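Side-chain contacts in HTH-type transcriptional regulator GadX (Escherichia coli, PDB 3MKL), which activates about fifteen acid-resistance genes, including gadA, gadB and gadC, as a DNA-binding transcriptional regulator, and can repress gadW under certain conditions: residues P6-R11 with S38-K43; T14-N19 with A27-E32; F72-V77 with S87-V92. All blocks are in the same frame, centred on the assembly; numbering follows the deposited sequence.

Contact 1 of 3, residues P6-R11 with S38-K43; sequences PNMRTR and SLLKKK
Directly before Met8, the residue that reaches Leu40 and Lys43, Asn7 caps helix 8-17: its side-chain OD1 accepts the backbone N-H of Thr10, N to OD1 3.1 Å. The bond is straight, 164° at the hydrogen, and the donor lies nearly along the C=O axis at 178°. The helix start is also tied to Glu47, whose carboxylate accepts from Met8 N.

Across the interface the contact is apolar. Met8, present as selenomethionine, has CG anti to the backbone N (chi1 -169°) and then bends at the next two torsions. Its CG touches both partners, 3.7 Å from Leu40 CD1 and 3.9 Å from Lys43 CB. SE stays by the leucine methyl, SE to Leu40 CD1 3.8 Å, while the bent end brings Met8 CE over Lys43 CB and CG, 4.1 Å from each. Lys43 thus offers its aliphatic base, and its amine end leads away.

Helix 37-46 is the second helix of the predicted first helix-turn-helix motif, the recognition-helix position. The apolar touch between the two segments would set only a soft preference of direction; the directional bonds lie at the N-terminus of helix 8-17, in the Asn7 cap and the Glu47 carboxylate.

Contact 2 of 3, residues T14-N19 with A27-E32; sequences TVINNN and ARIASE
Glu32 can be followed outward along the side of Val15. Its CB is 4.1 Å from Val15 CG1, and CG stands 4.0 Å from that same methyl. At the tip OE2 comes closer still, 3.6 Å from Val15 CG1, which is a packing distance between a carboxylate oxygen and a methyl carbon. The fold-back follows from a bend at chi2 (-95°): the chain turns along Val15, and the two side chains run antiparallel alongside each other.

The OE2 tip also has a polar partner. A water donates to Glu32 OE2 at 2.7 Å and to the backbone oxygen of Val15, 3.1 Å from the water to Val15 O. One water therefore links the carboxylate to a helix carbonyl, spending both of its protons on the two segments. The water stands between two acceptors and donates to each, so it probably offsets the repulsion they would otherwise feel.

Deeper in, the contact is wholly aliphatic. Ile16 CD1 faces Ile29 CD1 at 4.3 Å, and Val15 CG1 is 4.5 Å from Ile29 CG2, a looser approach. The backbones come nearest at this level, with the CA atoms of Val15 and Ile29 6.8 Å apart.

Helix 26-32 is the first helix of the predicted helix-turn-helix motif 27-48, and this interface sets it against helix 8-17. Trp24, in the loop between them, touches Val15, Ile16 and Ile29. Ile16 continues on to Leu55 and Cys58 of the long helix 51-67, while Ile29 also meets Leu40 of helix 37-46, so the isoleucine pair sits where four helices of an all-helical subdomain converge.

Contact 3 of 3, residues F72-V77 with S87-V92; sequences FSIKRV and SYFIYV
Between 72-77 and 87-92 the closest CA atoms are those of Ile74 and Ile90, 8.5 Å apart, a spacing bridged mainly by side chains. Helices 74-80 and 86-97 form the predicted second helix-turn-helix motif of this AraC/XylS-type DNA-binding domain, with helix 86-97 in the recognition-helix position.

Phe89 supplies the main bridge. With chi1 at 165° the ring swings opposite the backbone N and reaches across to the first turn of helix 74-80, with Ile74 and Val77 touching neighbouring ring atoms. Val77 CG1 approaches obliquely, 4.0 Å from Phe89 CZ. Toward the more exposed side, Ile90 adds a looser contact, Ile74 CG2 to Ile90 CG1 4.3 Å. The side-chain interface between the segments is thus purely apolar.

The polar work is done at the start of the helix. Ser73 is the N-cap residue, and its OG accepts from Arg76 N at 3.3 Å, with 147° at the hydrogen; Val77 N bonds to Ser73 O.

Around the contact, Phe89 also meets Pro101 and Met60, and Val77 touches Leu66, so helices 51-67 and 101-107 share in this cluster. Ile74 and Phe89 cross at about a right angle, and the beta-branch methyl meets the ring at its edge and in its plane: Ile74 CG2 lies 3.9 Å from Phe89 CE2.

Contacts 1 and 2 belong to one half of the domain and share helix 8-17. Contact 2 is nested within the chain loop closed by contact 1, and the two touch through Leu40 CD2 and Ile29 CG2, 3.6 Å apart. Contact 3 lies on the opposite side of the chain's centre, its centre 29 Å from that of contact 1 and 23 Å from that of contact 2. Contact 2 is the most buried, yet it alone adds a water bridge; contacts 1 and 3 are partly buried, each beside a capped helix start. Contact 3 joins the two helices of one predicted motif, whereas contacts 1 and 2 set helix 8-17 against the other motif's helices.

Contact 1 of 3, residues P6-R11 with S38-K43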
loop_
_atom_site.group_PDB
_atom_site.type_symbol
_atom_site.label_atom_id
_atom_site.label_comp_id
_atom_site.label_asym_id
_atom_site.label_seq_id
_atom_site.Cartn_x
_atom_site.Cartn_y
_atom_site.Cartn_z
ATOM N N PRO A 6 16.752 10.989 -1.792
ATOM C CA PRO A 6 15.740 10.233 -1.043
ATOM C C PRO A 6 16.260 8.844 -0.685
ATOM O O PRO A 6 16.858 8.189 -1.526
ATOM C CB PRO A 6 14.564 10.132 -2.031
ATOM C CG PRO A 6 14.819 11.241 -3.049
ATOM C CD PRO A 6 16.309 11.280 -3.171
ATOM N N ASN A 7 16.055 8.412 0.555
ATOM C CA ASN A 7 16.439 7.057 0.970
ATOM C C ASN A 7 15.611 5.977 0.247
ATOM O O ASN A 7 14.735 6.290 -0.569
ATOM C CB ASN A 7 16.359 6.916 2.497
ATOM C CG ASN A 7 14.941 7.041 3.023
ATOM O OD1 ASN A 7 13.977 6.644 2.364
ATOM N ND2 ASN A 7 14.806 7.595 4.222
HETATM N N MSE A 8 15.881 4.711 0.535
HETATM C CA MSE A 8 15.387 3.652 -0.346
HETATM C C MSE A 8 13.889 3.399 -0.197
HETATM O O MSE A 8 13.195 3.223 -1.188
HETATM C CB MSE A 8 16.179 2.357 -0.175
HETATM C CG MSE A 8 15.881 1.325 -1.255
HETATM SE SE MSE A 8 16.445 1.883 -3.045
HETATM C CE MSE A 8 18.324 2.252 -2.634
ATOM N N ARG A 9 13.399 3.407 1.035
ATOM C CA ARG A 9 11.969 3.262 1.289
ATOM C C ARG A 9 11.122 4.374 0.629
ATOM O O ARG A 9 10.047 4.086 0.089
ATOM C CB ARG A 9 11.663 3.112 2.789
ATOM C CG ARG A 9 12.058 4.283 3.731
ATOM C CD ARG A 9 11.931 3.845 5.237
ATOM N NE ARG A 9 10.600 3.289 5.523
ATOM C CZ ARG A 9 10.273 2.443 6.511
ATOM N NH1 ARG A 9 9.009 2.037 6.604
ATOM N NH2 ARG A 9 11.167 2.001 7.402
ATOM N N THR A 10 11.620 5.615 0.667
ATOM C CA THR A 10 10.982 6.759 -0.016
ATOM C C THR A 10 10.879 6.561 -1.530
ATOM O O THR A 10 9.828 6.808 -2.111
ATOM C CB THR A 10 11.715 8.086 0.284
ATOM O OG1 THR A 10 11.658 8.329 1.691
ATOM C CG2 THR A 10 11.071 9.270 -0.442
ATOM N N ARG A 11 11.969 6.102 -2.154
ATOM C CA ARG A 11 11.997 5.872 -3.611
ATOM C C ARG A 11 11.044 4.774 -4.068
ATOM O O ARG A 11 10.444 4.890 -5.131
ATOM C CB ARG A 11 13.415 5.571 -4.098
ATOM C CG ARG A 11 14.301 6.787 -4.086
ATOM C CD ARG A 11 15.739 6.392 -4.201
ATOM N NE ARG A 11 16.052 5.951 -5.556
ATOM C CZ ARG A 11 17.120 5.226 -5.876
ATOM N NH1 ARG A 11 17.980 4.861 -4.935
ATOM N NH2 ARG A 11 17.325 4.867 -7.141
ATOM N N SER A 38 17.911 -8.533 -5.570
ATOM C CA SER A 38 18.726 -8.811 -4.386
ATOM C C SER A 38 19.249 -7.536 -3.724
ATOM O O SER A 38 19.217 -7.422 -2.507
ATOM C CB SER A 38 19.916 -9.704 -4.730
ATOM O OG SER A 38 19.456 -10.910 -5.304
ATOM N N LEU A 39 19.747 -6.589 -4.514
ATOM C CA LEU A 39 20.178 -5.306 -3.941
ATOM C C LEU A 39 18.996 -4.571 -3.284
ATOM O O LEU A 39 19.117 -4.115 -2.133
ATOM C CB LEU A 39 20.925 -4.410 -4.967
ATOM C CG LEU A 39 21.504 -3.063 -4.483
ATOM C CD1 LEU A 39 22.669 -3.256 -3.480
ATOM C CD2 LEU A 39 21.966 -2.218 -5.663
ATOM N N LEU A 40 17.848 -4.502 -3.966
ATOM C CA LEU A 40 16.687 -3.795 -3.374
ATOM C C LEU A 40 16.252 -4.414 -2.057
ATOM O O LEU A 40 16.048 -3.703 -1.077
ATOM C CB LEU A 40 15.500 -3.637 -4.334
ATOM C CG LEU A 40 14.314 -2.867 -3.694
ATOM C CD1 LEU A 40 14.666 -1.413 -3.434
ATOM C CD2 LEU A 40 13.000 -3.000 -4.500
ATOM N N LYS A 41 16.168 -5.736 -2.013
ATOM C CA LYS A 41 15.818 -6.407 -0.770
ATOM C C LYS A 41 16.824 -6.033 0.309
ATOM O O LYS A 41 16.451 -5.779 1.436
ATOM C CB LYS A 41 15.806 -7.922 -0.958
ATOM C CG LYS A 41 15.221 -8.685 0.214
ATOM C CD LYS A 41 14.944 -10.145 -0.175
ATOM C CE LYS A 41 14.641 -10.964 1.090
ATOM N NZ LYS A 41 14.472 -12.422 0.827
ATOM N N LYS A 42 18.098 -6.004 -0.059
ATOM C CA LYS A 42 19.171 -5.735 0.900
ATOM C C LYS A 42 19.038 -4.327 1.469
ATOM O O LYS A 42 19.045 -4.159 2.683
ATOM C CB LYS A 42 20.545 -5.955 0.269
ATOM C CG LYS A 42 21.735 -5.963 1.249
ATOM C CD LYS A 42 23.003 -6.441 0.508
ATOM C CE LYS A 42 24.152 -6.798 1.452
ATOM N NZ LYS A 42 25.175 -7.758 0.857
ATOM N N LYS A 43 18.884 -3.328 0.607
ATOM C CA LYS A 43 18.798 -1.949 1.069
ATOM C C LYS A 43 17.566 -1.668 1.928
ATOM O O LYS A 43 17.654 -0.897 2.879
ATOM C CB LYS A 43 18.877 -0.950 -0.094
ATOM C CG LYS A 43 20.208 -0.923 -0.817
ATOM C CD LYS A 43 21.362 -0.508 0.123
ATOM C CE LYS A 43 22.403 0.354 -0.592
ATOM N NZ LYS A 43 23.770 0.276 0.033
#

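Contact 2 of 3, residues T14-N19 with A27-E32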
loop_
_atom_site.group_PDB
_atom_site.type_symbol
_atom_site.label_atom_id
_atom_site.label_comp_id
_atom_site.label_asym_id
_atom_site.label_seq_id
_atom_site.Cartn_x
_atom_site.Cartn_y
_atom_site.Cartn_z
ATOM N N THR A 14 7.533 6.004 -3.785
ATOM C CA THR A 14 7.271 6.831 -4.976
ATOM C C THR A 14 6.898 5.983 -6.210
ATOM O O THR A 14 6.028 6.359 -6.991
ATOM C CB THR A 14 8.443 7.793 -5.315
ATOM O OG1 THR A 14 8.775 8.576 -4.156
ATOM C CG2 THR A 14 8.037 8.748 -6.488
ATOM N N VAL A 15 7.571 4.848 -6.381
ATOM C CA VAL A 15 7.232 3.934 -7.450
ATOM C C VAL A 15 5.803 3.421 -7.245
ATOM O O VAL A 15 4.968 3.524 -8.131
ATOM C CB VAL A 15 8.218 2.749 -7.464
ATOM C CG1 VAL A 15 7.782 1.687 -8.476
ATOM C CG2 VAL A 15 9.628 3.257 -7.705
ATOM N N ILE A 16 5.537 2.890 -6.051
ATOM C CA ILE A 16 4.241 2.307 -5.704
ATOM C C ILE A 16 3.080 3.304 -5.847
ATOM O O ILE A 16 2.052 2.966 -6.417
ATOM C CB ILE A 16 4.239 1.735 -4.269
ATOM C CG1 ILE A 16 5.306 0.635 -4.126
ATOM C CG2 ILE A 16 2.829 1.237 -3.909
ATOM C CD1 ILE A 16 5.437 0.058 -2.707
ATOM N N ASN A 17 3.257 4.524 -5.344
ATOM C CA ASN A 17 2.190 5.544 -5.408
ATOM C C ASN A 17 1.861 6.070 -6.800
ATOM O O ASN A 17 0.834 6.740 -6.985
ATOM C CB ASN A 17 2.467 6.704 -4.451
ATOM C CG ASN A 17 2.184 6.334 -3.017
ATOM O OD1 ASN A 17 1.255 5.560 -2.747
ATOM N ND2 ASN A 17 2.997 6.858 -2.081
ATOM N N ASN A 18 2.717 5.768 -7.773
ATOM C CA ASN A 18 2.443 6.096 -9.163
ATOM C C ASN A 18 1.326 5.236 -9.746
ATOM O O ASN A 18 0.656 5.648 -10.690
ATOM C CB ASN A 18 3.713 5.958 -10.006
ATOM C CG ASN A 18 4.609 7.208 -9.945
ATOM O OD1 ASN A 18 4.359 8.142 -9.170
ATOM N ND2 ASN A 18 5.668 7.215 -10.762
ATOM N N ASN A 19 1.132 4.051 -9.164
ATOM C CA ASN A 19 0.108 3.096 -9.576
ATOM C C ASN A 19 -0.117 2.123 -8.428
ATOM O O ASN A 19 0.528 1.057 -8.341
ATOM C CB ASN A 19 0.547 2.348 -10.838
ATOM C CG ASN A 19 -0.575 1.518 -11.461
ATOM O OD1 ASN A 19 -1.669 1.387 -10.903
ATOM N ND2 ASN A 19 -0.296 0.942 -12.634
ATOM N N ALA A 27 10.867 -7.699 -7.682
ATOM C CA ALA A 27 11.460 -7.579 -9.006
ATOM C C ALA A 27 10.911 -6.414 -9.843
ATOM O O ALA A 27 11.661 -5.772 -10.567
ATOM C CB ALA A 27 11.311 -8.892 -9.766
ATOM N N ARG A 28 9.619 -6.134 -9.763
ATOM C CA ARG A 28 9.043 -5.087 -10.634
ATOM C C ARG A 28 9.373 -3.692 -10.149
ATOM O O ARG A 28 9.664 -2.805 -10.953
ATOM C CB ARG A 28 7.541 -5.256 -10.800
ATOM C CG ARG A 28 7.178 -6.519 -11.546
ATOM C CD ARG A 28 5.774 -6.935 -11.243
ATOM N NE ARG A 28 5.297 -7.854 -12.268
ATOM C CZ ARG A 28 4.181 -8.575 -12.185
ATOM N NH1 ARG A 28 3.410 -8.510 -11.105
ATOM N NH2 ARG A 28 3.827 -9.358 -13.191
ATOM N N ILE A 29 9.328 -3.503 -8.831
ATOM C CA ILE A 29 9.832 -2.274 -8.207
ATOM C C ILE A 29 11.318 -2.117 -8.551
ATOM O O ILE A 29 11.737 -1.073 -9.009
ATOM C CB ILE A 29 9.633 -2.270 -6.674
ATOM C CG1 ILE A 29 8.151 -2.205 -6.290
ATOM C CG2 ILE A 29 10.328 -1.053 -6.039
ATOM C CD1 ILE A 29 7.916 -2.711 -4.820
ATOM N N ALA A 30 12.107 -3.175 -8.362
ATOM C CA ALA A 30 13.550 -3.141 -8.624
ATOM C C ALA A 30 13.867 -2.790 -10.067
ATOM O O ALA A 30 14.810 -2.045 -10.329
ATOM C CB ALA A 30 14.199 -4.472 -8.268
ATOM N N SER A 31 13.097 -3.321 -11.013
ATOM C CA SER A 31 13.349 -2.982 -12.409
ATOM C C SER A 31 13.131 -1.493 -12.712
ATOM O O SER A 31 13.945 -0.872 -13.405
ATOM C CB SER A 31 12.554 -3.887 -13.359
ATOM O OG SER A 31 11.191 -3.831 -13.027
ATOM N N GLU A 32 12.045 -0.933 -12.190
ATOM C CA GLU A 32 11.797 0.523 -12.200
ATOM C C GLU A 32 12.956 1.373 -11.629
ATOM O O GLU A 32 13.189 2.506 -12.059
ATOM C CB GLU A 32 10.545 0.830 -11.351
ATOM C CG GLU A 32 9.223 0.501 -12.011
ATOM C CD GLU A 32 8.620 1.725 -12.693
ATOM O OE1 GLU A 32 8.824 1.902 -13.924
ATOM O OE2 GLU A 32 7.967 2.535 -11.987
HETATM O O HOH W 1 5.507 3.109 -11.129
#

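Contact 3 of 3, residues F72-V77 with S87-V92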
loop_
_atom_site.group_PDB
_atom_site.type_symbol
_atom_site.label_atom_id
_atom_site.label_comp_id
_atom_site.label_asym_id
_atom_site.label_seq_id
_atom_site.Cartn_x
_atom_site.Cartn_y
_atom_site.Cartn_z
ATOM N N PHE A 72 -18.831 5.749 -2.422
ATOM C CA PHE A 72 -17.777 4.772 -2.659
ATOM C C PHE A 72 -17.904 3.700 -1.573
ATOM O O PHE A 72 -17.657 3.948 -0.384
ATOM C CB PHE A 72 -16.397 5.421 -2.650
ATOM N N SER A 73 -18.357 2.523 -1.987
ATOM C CA SER A 73 -18.507 1.409 -1.083
ATOM C C SER A 73 -17.128 0.898 -0.623
ATOM O O SER A 73 -16.126 1.104 -1.298
ATOM C CB SER A 73 -19.333 0.304 -1.746
ATOM O OG SER A 73 -18.663 -0.246 -2.861
ATOM N N ILE A 74 -17.087 0.278 0.547
ATOM C CA ILE A 74 -15.879 -0.374 1.075
ATOM C C ILE A 74 -15.253 -1.283 0.007
ATOM O O ILE A 74 -14.023 -1.306 -0.165
ATOM C CB ILE A 74 -16.214 -1.178 2.369
ATOM C CG1 ILE A 74 -16.871 -0.266 3.432
ATOM C CG2 ILE A 74 -14.976 -1.926 2.911
ATOM C CD1 ILE A 74 -16.159 1.072 3.673
ATOM N N LYS A 75 -16.130 -1.998 -0.710
ATOM C CA LYS A 75 -15.799 -2.859 -1.858
ATOM C C LYS A 75 -15.016 -2.128 -2.955
ATOM O O LYS A 75 -14.035 -2.641 -3.475
ATOM C CB LYS A 75 -17.101 -3.432 -2.449
ATOM C CG LYS A 75 -16.957 -4.805 -3.107
ATOM C CD LYS A 75 -18.268 -5.597 -3.008
ATOM C CE LYS A 75 -19.031 -5.626 -4.336
ATOM N NZ LYS A 75 -18.304 -6.424 -5.378
ATOM N N ARG A 76 -15.468 -0.925 -3.283
ATOM C CA ARG A 76 -14.858 -0.065 -4.285
ATOM C C ARG A 76 -13.487 0.417 -3.833
ATOM O O ARG A 76 -12.548 0.468 -4.622
ATOM C CB ARG A 76 -15.787 1.133 -4.536
ATOM C CG ARG A 76 -15.105 2.505 -4.661
ATOM C CD ARG A 76 -14.517 2.740 -6.058
ATOM N NE ARG A 76 -15.248 2.040 -7.126
ATOM C CZ ARG A 76 -16.497 2.314 -7.509
ATOM N NH1 ARG A 76 -17.052 1.621 -8.492
ATOM N NH2 ARG A 76 -17.196 3.266 -6.907
ATOM N N VAL A 77 -13.384 0.791 -2.562
ATOM C CA VAL A 77 -12.130 1.268 -2.025
ATOM C C VAL A 77 -11.068 0.169 -2.147
ATOM O O VAL A 77 -9.948 0.424 -2.578
ATOM C CB VAL A 77 -12.274 1.725 -0.561
ATOM C CG1 VAL A 77 -10.941 2.288 -0.055
ATOM C CG2 VAL A 77 -13.357 2.774 -0.434
ATOM N N SER A 87 -12.677 -8.883 2.688
ATOM C CA SER A 87 -12.358 -9.433 4.028
ATOM C C SER A 87 -10.905 -9.171 4.390
ATOM O O SER A 87 -10.575 -8.696 5.492
ATOM C CB SER A 87 -12.567 -10.939 4.067
ATOM O OG SER A 87 -13.927 -11.287 3.946
ATOM N N TYR A 88 -10.015 -9.508 3.470
ATOM C CA TYR A 88 -8.591 -9.243 3.719
ATOM C C TYR A 88 -8.295 -7.726 3.864
ATOM O O TYR A 88 -7.612 -7.284 4.826
ATOM C CB TYR A 88 -7.714 -9.882 2.643
ATOM C CG TYR A 88 -6.250 -9.482 2.766
ATOM C CD1 TYR A 88 -5.438 -10.069 3.712
ATOM C CD2 TYR A 88 -5.699 -8.502 1.944
ATOM C CE1 TYR A 88 -4.098 -9.730 3.840
ATOM C CE2 TYR A 88 -4.332 -8.136 2.066
ATOM C CZ TYR A 88 -3.547 -8.766 3.021
ATOM O OH TYR A 88 -2.224 -8.434 3.168
ATOM N N PHE A 89 -8.805 -6.930 2.923
ATOM C CA PHE A 89 -8.671 -5.474 3.044
ATOM C C PHE A 89 -9.189 -4.977 4.397
ATOM O O PHE A 89 -8.496 -4.228 5.072
ATOM C CB PHE A 89 -9.385 -4.738 1.902
ATOM C CG PHE A 89 -9.594 -3.270 2.154
ATOM C CD1 PHE A 89 -8.531 -2.379 2.101
ATOM C CD2 PHE A 89 -10.864 -2.773 2.424
ATOM C CE1 PHE A 89 -8.753 -1.011 2.311
ATOM C CE2 PHE A 89 -11.079 -1.417 2.625
ATOM C CZ PHE A 89 -10.027 -0.547 2.584
ATOM N N ILE A 90 -10.400 -5.386 4.787
ATOM C CA ILE A 90 -10.899 -5.023 6.122
ATOM C C ILE A 90 -9.921 -5.403 7.245
ATOM O O ILE A 90 -9.643 -4.591 8.134
ATOM C CB ILE A 90 -12.339 -5.624 6.415
ATOM C CG1 ILE A 90 -13.406 -4.982 5.490
ATOM C CG2 ILE A 90 -12.696 -5.462 7.897
ATOM C CD1 ILE A 90 -14.737 -5.743 5.462
ATOM N N TYR A 91 -9.384 -6.622 7.187
ATOM C CA TYR A 91 -8.426 -7.108 8.191
ATOM C C TYR A 91 -7.169 -6.206 8.306
ATOM O O TYR A 91 -6.694 -5.893 9.397
ATOM C CB TYR A 91 -8.011 -8.550 7.870
ATOM C CG TYR A 91 -6.629 -8.896 8.374
ATOM C CD1 TYR A 91 -6.431 -9.294 9.709
ATOM C CD2 TYR A 91 -5.515 -8.854 7.526
ATOM C CE1 TYR A 91 -5.148 -9.606 10.191
ATOM C CE2 TYR A 91 -4.228 -9.187 8.008
ATOM C CZ TYR A 91 -4.070 -9.546 9.336
ATOM O OH TYR A 91 -2.845 -9.852 9.820
ATOM N N VAL A 92 -6.627 -5.810 7.161
ATOM C CA VAL A 92 -5.385 -5.059 7.160
ATOM C C VAL A 92 -5.642 -3.600 7.565
ATOM O O VAL A 92 -4.785 -2.969 8.212
ATOM C CB VAL A 92 -4.715 -5.144 5.781
ATOM C CG1 VAL A 92 -3.509 -4.264 5.726
ATOM C CG2 VAL A 92 -4.275 -6.580 5.534
#